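Local coordinates for AlkD2 (PDB 6M9M), which belongs to the HEAT-like repeat family of DNA glycosylases, is of unknown function, and binds inosine-5'-monophosphate in a pocket of its all-helical fold, at residues A7-E10 against K11-L15; S66-K69 against E70-I73; S117-L120 against H121-R124; R170-S173 against K174-D178. One frame throughout, in Å; residues are numbered along the deposited sequence.

Contact 1: A7-E10 against K11-L15; sequences ARLE and KDFSL
The last turns of the N-terminal helix, 2-13, bring Leu9 and Phe13 together one turn apart on the face of the helix that packs into the protein. The two side chains run side by side and point the same way, and the touch comes at their ends, where methyl CD2 of Leu9 lies 4.0 Å from ring atom CE2 of Phe13. Both have CG anti to their own carbonyl carbon (chi1 -62° in Leu9, -65° in Phe13), and this shared choice keeps them alongside each other. Beneath them runs the usual i to i+4 bonding: Phe13 N gives its hydrogen to Leu9 O at 2.9 Å, and Asp12 N does the same to Arg8 O. The last bond of the series, from Ser14 N to Glu10 O at 3.0 Å, is weak, its N-H...O angle having fallen to 135° toward the end of the helix. Asp12 folds its carboxylate back over the preceding turn, with CG 3.1 Å from Arg8 O; its OD2 finds its positive partner in Arg26, with which it makes a salt bridge. Glu10 runs out straight beyond CG on another side of the helix, and OE2 is held by the hydroxyl of Ser49. Around this turn, Leu9 reaches Val54 and Tyr57 of helix 52-65, while Phe13 leans on Glu23 and Arg26 of helix 21-32 and on Gln53, so this part of helix 2-13 packs against both.

Contact 2: S66-K69 against E70-I73; sequences SKDK and EILI
Asp68 is the N-cap of helix 69-79, straight after the turn that leaves helix 52-65, and its side chain accepts from the backbone of Glu70. Among the hydrogen bonds, this capping one runs from Glu70 N to Asp68 OD1 at 2.9 Å; the donor meets the anti side of the oxygen, 28° out of the carboxylate plane. CG of Asp68 stands opposite its own backbone N (chi1 -176°), which swings the carboxylate forward over the first turn. The carbonyl of the same residue begins the helical bonding, taking Leu72 N at 3.1 Å and, weakly, Ile71 N. One water donates both to Asp68 OD1 and to Glu70 OE1, each at 2.7 Å, bridging two carboxylates whose planes are 69° apart.

Among the carbon contacts, Ile71, in the conformer given, crosses Asp68 at about a right angle, its CG1 3.9 Å from Asp68 CB. Leu72 touches the Ser66 carbonyl with its CB and packs its apolar side chain on Phe98 and Trp114.

As for charge, Asp68 OD1 and Glu70 OE1 are 4.5 Å apart, where like charges would be expected to repel; the water donating to both probably eases this. Asp68 also has a salt bridge from OD2 to Lys40, so its two oxygens divide the work: one caps helix 69-79, and the other ties that cap to helix 36-47.

Contact 3: S117-L120 against H121-R124; sequences SSNL and HTRR
Helix 120-129 starts with an N-cap in which Asn119 OD1 takes two hydrogens from His121. The backbone N comes to within 2.8 Å of OD1, tilted out of the amide plane, whereas ring atom ND1, at 3.1 Å, lies in that plane on a lone pair. The ND1 bond helps to set the turn of the imidazole, which stands 75° from the amide. A second restraint is methyl CD1 of Leu120 over one ring face, a CH-pi contact 3.6 Å from the centroid and only 4° off the normal; chi1 of 69° tucks the leucine between its own backbone N and carbonyl, bringing the methyl there. Just upstream, in the conformer given, Ser117 OG accepts from Asn119 N, an ST turn leading into the cap, and the serine side chain lies against Thr122. Arg123 bends back at chi3 and lays its guanidinium across Leu120, with CA over one face. In its plane NH1 donates to Ser117 O at 2.9 Å and, weakly, to Ser118 O; NE forms a salt bridge with Asp156. Arg124 leads away to a salt bridge with Glu89, its side chain about 6 Å from the bound inosinic acid.

Contact 4: R170-S173 against K174-D178; sequences RDIS and KKFPD
Ile172 and Phe176 meet at a slant, methyl CG2 of the isoleucine 4.0 Å from ring atom CD2 of the phenylalanine. The ring turns its edge to Ile172 O, the carbonyl where helix 159-175 winds down. That oxygen accepts twice: Phe176 N comes nearly straight down the C=O axis at 2.8 Å, while Lys175 N, at 3.1 Å, sits above the carbonyl plane. Lys174 N bonds to Asp171 O from above in the same way, so i to i+3 bonds appear in this final turn. Phe176 then takes the N-cap position of helix 177-185, and Pro177 as first residue of that helix has no N-H to offer Ser173 O, against which its CD lies at 3.3 Å. Ser173 sends its hydroxyl back to Arg170 O at 2.7 Å. Lys174 extends beyond CG; its CG, CD and CE pass Arg170 O, and CE comes near Arg170 CG. At its end, NZ and Asp171 OD1 are 4.9 Å apart, joined by two waters that donate to the carboxylate, one of them only weakly held by NZ; Asp171 OD2 is in a salt bridge with Arg131. On the buried side, Ile172 packs on Ile147 and Ile150 of helix 143-151, and Phe176 on Pro143.

The four contacts follow one another along the chain, none touching another, on different helices of a single all-helical array. Contact 1 lies in the C-terminal part of helix 2-13, contact 2 opens helix 69-79, contact 3 opens helix 120-129, and contact 4 joins helix 159-175 to helix 177-185. Between centres, contacts 1 and 2 are about 26 Å apart, contacts 2 and 3 about 17 Å, and contacts 3 and 4 about 25 Å. The path is bent, since contacts 1 and 4 are only about 42 Å apart, on opposite sides of the chain's centre. Each lies at or near a helix end in the HEAT-like array; contact 3 comes nearest the inosinic acid, through Arg124.

Contact 1: A7-E10 against K11-L15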
# COMPACT_ATOMS: atom_id res chain seq x y z
N ALA A 7 -4.18 -23.74 -11.15
CA ALA A 7 -3.87 -24.94 -10.39
C ALA A 7 -2.36 -25.14 -10.26
O ALA A 7 -1.87 -25.55 -9.20
CB ALA A 7 -4.55 -26.16 -11.01
N ARG A 8 -1.60 -24.83 -11.31
CA ARG A 8 -0.15 -24.93 -11.21
C ARG A 8 0.42 -23.92 -10.23
O ARG A 8 1.32 -24.24 -9.45
CB ARG A 8 0.51 -24.77 -12.59
CG ARG A 8 0.33 -25.97 -13.51
CD ARG A 8 1.42 -26.01 -14.58
NE ARG A 8 1.33 -27.22 -15.39
CZ ARG A 8 2.23 -27.57 -16.31
NH1 ARG A 8 3.29 -26.81 -16.54
NH2 ARG A 8 2.06 -28.69 -17.00
N LEU A 9 -0.09 -22.67 -10.25
CA LEU A 9 0.35 -21.67 -9.28
C LEU A 9 0.07 -22.13 -7.86
O LEU A 9 0.88 -21.91 -6.96
CB LEU A 9 -0.36 -20.35 -9.57
CG LEU A 9 -0.07 -19.71 -10.93
CD1 LEU A 9 -0.98 -18.49 -11.11
CD2 LEU A 9 1.37 -19.31 -11.04
N GLU A 10 -1.08 -22.77 -7.63
CA GLU A 10 -1.40 -23.25 -6.29
C GLU A 10 -0.39 -24.30 -5.85
O GLU A 10 0.10 -24.26 -4.71
CB GLU A 10 -2.83 -23.80 -6.28
CG GLU A 10 -3.88 -22.69 -6.43
CD GLU A 10 -5.31 -23.17 -6.52
OE1 GLU A 10 -5.52 -24.36 -6.83
OE2 GLU A 10 -6.23 -22.37 -6.30
N LYS A 11 -0.03 -25.23 -6.74
CA LYS A 11 0.98 -26.22 -6.39
C LYS A 11 2.33 -25.56 -6.13
O LYS A 11 3.03 -25.91 -5.18
CB LYS A 11 1.09 -27.24 -7.52
CG LYS A 11 1.95 -28.44 -7.16
CD LYS A 11 1.95 -29.47 -8.29
CE LYS A 11 3.10 -29.24 -9.26
NZ LYS A 11 4.40 -29.70 -8.70
N ASP A 12 2.70 -24.60 -6.97
CA ASP A 12 4.02 -23.97 -6.85
C ASP A 12 4.14 -23.15 -5.56
O ASP A 12 5.22 -23.09 -4.96
CB ASP A 12 4.27 -23.07 -8.06
CG ASP A 12 4.42 -23.84 -9.37
OD1 ASP A 12 4.59 -25.08 -9.36
OD2 ASP A 12 4.39 -23.17 -10.44
N PHE A 13 3.06 -22.48 -5.12
CA PHE A 13 3.18 -21.46 -4.09
C PHE A 13 2.61 -21.83 -2.72
O PHE A 13 2.89 -21.12 -1.75
CB PHE A 13 2.44 -20.18 -4.51
CG PHE A 13 3.01 -19.47 -5.72
CD1 PHE A 13 4.33 -19.64 -6.11
CD2 PHE A 13 2.22 -18.59 -6.44
CE1 PHE A 13 4.83 -18.96 -7.21
CE2 PHE A 13 2.72 -17.91 -7.54
CZ PHE A 13 4.03 -18.10 -7.93
N SER A 14 1.81 -22.89 -2.60
CA SER A 14 1.03 -23.05 -1.38
C SER A 14 1.86 -23.40 -0.15
O SER A 14 1.35 -23.29 0.98
CB SER A 14 -0.07 -24.09 -1.57
OG SER A 14 0.47 -25.39 -1.63
N LEU A 15 3.10 -23.84 -0.32
CA LEU A 15 3.95 -24.21 0.81
C LEU A 15 4.93 -23.12 1.21
O LEU A 15 5.67 -23.29 2.18
CB LEU A 15 4.71 -25.51 0.50
CG LEU A 15 3.86 -26.76 0.22
CD1 LEU A 15 4.75 -27.97 -0.09
CD2 LEU A 15 2.94 -27.08 1.39

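Contact 2: S66-K69 against E70-I73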
# COMPACT_ATOMS: atom_id res chain seq x y z
N SER A 66 -3.10 -1.68 -13.11
CA SER A 66 -3.93 -0.70 -12.42
C SER A 66 -4.17 0.59 -13.18
O SER A 66 -4.94 1.42 -12.68
CB SER A 66 -3.34 -0.41 -11.03
OG SER A 66 -2.03 0.08 -11.12
N LYS A 67 -3.60 0.78 -14.37
CA LYS A 67 -4.06 1.87 -15.24
C LYS A 67 -5.54 1.72 -15.59
O LYS A 67 -6.24 2.72 -15.82
CB LYS A 67 -3.21 1.92 -16.51
CG LYS A 67 -3.56 3.00 -17.51
CD LYS A 67 -2.67 2.85 -18.73
CE LYS A 67 -3.00 3.85 -19.82
NZ LYS A 67 -2.13 3.66 -21.02
N ASP A 68 -6.04 0.49 -15.60
CA ASP A 68 -7.47 0.23 -15.81
C ASP A 68 -8.20 0.55 -14.51
O ASP A 68 -7.99 -0.09 -13.49
CB ASP A 68 -7.65 -1.23 -16.21
CG ASP A 68 -9.08 -1.59 -16.55
OD1 ASP A 68 -10.02 -0.95 -16.01
OD2 ASP A 68 -9.27 -2.55 -17.33
N LYS A 69 -9.06 1.57 -14.56
CA LYS A 69 -9.76 2.03 -13.38
C LYS A 69 -10.60 0.93 -12.73
O LYS A 69 -10.78 0.95 -11.50
CB LYS A 69 -10.66 3.22 -13.74
CG LYS A 69 -9.89 4.48 -14.11
CD LYS A 69 -10.81 5.59 -14.60
CE LYS A 69 -10.03 6.84 -14.98
NZ LYS A 69 -9.30 6.69 -16.27
N GLU A 70 -11.12 -0.03 -13.50
CA GLU A 70 -11.86 -1.12 -12.88
C GLU A 70 -10.98 -2.01 -12.02
O GLU A 70 -11.42 -2.51 -10.98
CB GLU A 70 -12.60 -1.92 -13.93
CG GLU A 70 -13.72 -1.15 -14.58
CD GLU A 70 -14.48 -1.97 -15.61
OE1 GLU A 70 -14.34 -1.67 -16.80
OE2 GLU A 70 -15.23 -2.89 -15.22
N ILE A 71 -9.72 -2.20 -12.42
CA ILE A 71 -8.78 -2.95 -11.60
C ILE A 71 -8.46 -2.16 -10.34
O ILE A 71 -8.43 -2.71 -9.23
CB ILE A 71 -7.51 -3.27 -12.41
CG1 ILE A 71 -7.84 -4.17 -13.62
CG2 ILE A 71 -6.46 -3.91 -11.51
CD1 ILE A 71 -8.19 -5.60 -13.27
N LEU A 72 -8.18 -0.86 -10.49
CA LEU A 72 -7.85 -0.04 -9.32
C LEU A 72 -8.99 0.01 -8.31
O LEU A 72 -8.76 -0.07 -7.10
CB LEU A 72 -7.42 1.35 -9.78
CG LEU A 72 -6.93 2.28 -8.70
CD1 LEU A 72 -5.69 1.75 -8.03
CD2 LEU A 72 -6.70 3.67 -9.24
N ILE A 73 -10.25 0.12 -8.79
CA ILE A 73 -11.40 0.09 -7.89
C ILE A 73 -11.49 -1.25 -7.18
O ILE A 73 -11.80 -1.32 -5.99
CB ILE A 73 -12.69 0.42 -8.65
CG1 ILE A 73 -12.74 1.90 -9.04
CG2 ILE A 73 -13.93 0.02 -7.85
CD1 ILE A 73 -13.83 2.24 -10.06
O HOH W 1 -12.17 -0.28 -17.43

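Contact 3: S117-L120 against H121-R124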
# COMPACT_ATOMS: atom_id res chain seq x y z
N SER A 117 -10.76 6.65 2.53
CA SER A 117 -11.68 5.55 2.32
C SER A 117 -12.25 5.01 3.62
O SER A 117 -11.65 5.11 4.69
CB SER A 117 -10.97 4.39 1.63
OG SER A 117 -11.72 3.20 1.78
N SER A 118 -13.41 4.36 3.50
CA SER A 118 -14.10 3.80 4.65
C SER A 118 -13.39 2.57 5.22
O SER A 118 -13.50 2.30 6.41
CB SER A 118 -15.55 3.44 4.28
OG SER A 118 -15.59 2.49 3.20
N ASN A 119 -12.69 1.80 4.39
CA ASN A 119 -12.07 0.56 4.82
C ASN A 119 -10.68 0.89 5.36
O ASN A 119 -9.85 1.45 4.65
CB ASN A 119 -12.01 -0.45 3.67
CG ASN A 119 -11.55 -1.84 4.10
OD1 ASN A 119 -10.78 -2.02 5.04
ND2 ASN A 119 -12.04 -2.83 3.39
N LEU A 120 -10.45 0.55 6.63
CA LEU A 120 -9.15 0.80 7.24
C LEU A 120 -8.02 0.16 6.44
O LEU A 120 -6.90 0.68 6.46
CB LEU A 120 -9.17 0.31 8.69
CG LEU A 120 -9.25 -1.21 8.93
CD1 LEU A 120 -7.86 -1.86 8.95
CD2 LEU A 120 -9.99 -1.52 10.20
N HIS A 121 -8.28 -0.95 5.74
CA HIS A 121 -7.22 -1.58 4.96
C HIS A 121 -6.86 -0.76 3.73
O HIS A 121 -5.71 -0.78 3.29
CB HIS A 121 -7.62 -2.99 4.56
CG HIS A 121 -7.79 -3.92 5.72
ND1 HIS A 121 -9.02 -4.19 6.27
CD2 HIS A 121 -6.89 -4.61 6.46
CE1 HIS A 121 -8.87 -5.02 7.29
NE2 HIS A 121 -7.58 -5.28 7.42
N THR A 122 -7.83 -0.05 3.17
CA THR A 122 -7.54 0.86 2.06
C THR A 122 -6.66 2.01 2.54
O THR A 122 -5.66 2.35 1.89
CB THR A 122 -8.85 1.40 1.48
OG1 THR A 122 -9.72 0.31 1.12
CG2 THR A 122 -8.61 2.30 0.27
N ARG A 123 -7.00 2.60 3.68
CA ARG A 123 -6.21 3.70 4.22
C ARG A 123 -4.80 3.25 4.54
O ARG A 123 -3.82 3.94 4.21
CB ARG A 123 -6.89 4.26 5.47
CG ARG A 123 -8.31 4.77 5.22
CD ARG A 123 -8.84 5.65 6.33
NE ARG A 123 -8.94 5.03 7.64
CZ ARG A 123 -9.93 4.24 8.04
NH1 ARG A 123 -10.90 3.91 7.20
NH2 ARG A 123 -9.92 3.78 9.27
N ARG A 124 -4.66 2.07 5.16
CA ARG A 124 -3.34 1.57 5.53
C ARG A 124 -2.52 1.20 4.30
O ARG A 124 -1.31 1.40 4.28
CB ARG A 124 -3.47 0.37 6.48
CG ARG A 124 -2.17 -0.06 7.17
CD ARG A 124 -1.41 -1.11 6.37
NE ARG A 124 -0.31 -1.66 7.16
CZ ARG A 124 0.56 -2.57 6.72
NH1 ARG A 124 0.45 -3.03 5.49
NH2 ARG A 124 1.53 -3.00 7.51

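Contact 4: R170-S173 against K174-D178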
# COMPACT_ATOMS: atom_id res chain seq x y z
N ARG A 170 7.86 8.81 11.26
CA ARG A 170 9.17 8.47 11.80
C ARG A 170 10.20 8.33 10.68
O ARG A 170 11.32 8.85 10.80
CB ARG A 170 9.06 7.17 12.60
CG ARG A 170 10.25 6.79 13.45
CD ARG A 170 10.01 5.41 14.03
NE ARG A 170 11.00 4.86 14.95
CZ ARG A 170 10.87 4.81 16.28
NH1 ARG A 170 11.81 4.23 16.99
NH2 ARG A 170 9.83 5.37 16.88
N ASP A 171 9.83 7.66 9.58
CA ASP A 171 10.73 7.57 8.44
C ASP A 171 11.19 8.96 8.00
O ASP A 171 12.38 9.22 7.78
CB ASP A 171 10.02 7.00 7.19
CG ASP A 171 9.50 5.57 7.32
OD1 ASP A 171 10.05 4.72 8.04
OD2 ASP A 171 8.55 5.28 6.54
N ILE A 172 10.21 9.86 7.80
CA ILE A 172 10.48 11.18 7.25
C ILE A 172 11.34 11.99 8.20
O ILE A 172 12.19 12.78 7.76
CB ILE A 172 9.15 11.87 6.90
CG1 ILE A 172 8.42 11.10 5.80
CG2 ILE A 172 9.37 13.31 6.46
CD1 ILE A 172 6.99 11.55 5.60
N SER A 173 11.15 11.81 9.51
CA SER A 173 11.87 12.60 10.49
C SER A 173 13.37 12.39 10.43
O SER A 173 14.12 13.28 10.87
CB SER A 173 11.40 12.23 11.90
OG SER A 173 11.94 10.99 12.32
N LYS A 174 13.84 11.27 9.87
CA LYS A 174 15.26 10.98 9.85
C LYS A 174 15.97 11.81 8.80
O LYS A 174 17.16 12.11 8.95
CB LYS A 174 15.49 9.49 9.60
CG LYS A 174 14.98 8.65 10.76
CD LYS A 174 14.76 7.21 10.35
CE LYS A 174 14.15 6.42 11.45
NZ LYS A 174 13.85 5.01 11.10
N LYS A 175 15.27 12.20 7.74
CA LYS A 175 15.85 13.04 6.70
C LYS A 175 15.34 14.47 6.72
O LYS A 175 16.04 15.36 6.24
CB LYS A 175 15.59 12.39 5.34
CG LYS A 175 16.58 12.68 4.26
CD LYS A 175 16.27 11.90 3.02
CE LYS A 175 16.79 10.49 3.06
NZ LYS A 175 16.80 10.01 1.65
N PHE A 176 14.17 14.71 7.32
CA PHE A 176 13.58 16.05 7.40
C PHE A 176 13.18 16.33 8.84
O PHE A 176 12.00 16.56 9.15
CB PHE A 176 12.39 16.16 6.45
CG PHE A 176 12.73 15.91 5.02
CD1 PHE A 176 13.18 16.95 4.21
CD2 PHE A 176 12.63 14.64 4.47
CE1 PHE A 176 13.48 16.72 2.88
CE2 PHE A 176 12.96 14.41 3.16
CZ PHE A 176 13.38 15.45 2.36
N PRO A 177 14.14 16.29 9.76
CA PRO A 177 13.78 16.49 11.17
C PRO A 177 13.16 17.85 11.41
O PRO A 177 12.23 17.96 12.22
CB PRO A 177 15.11 16.30 11.92
CG PRO A 177 16.17 16.48 10.87
CD PRO A 177 15.57 15.99 9.58
N ASP A 178 13.64 18.89 10.73
CA ASP A 178 13.08 20.22 10.94
C ASP A 178 11.59 20.25 10.60
O ASP A 178 10.77 20.77 11.36
CB ASP A 178 13.85 21.26 10.11
CG ASP A 178 15.33 21.36 10.49
OD1 ASP A 178 15.68 21.10 11.65
OD2 ASP A 178 16.15 21.71 9.61
O HOH W 2 11.05 4.71 10.72
O HOH W 3 12.75 4.26 8.05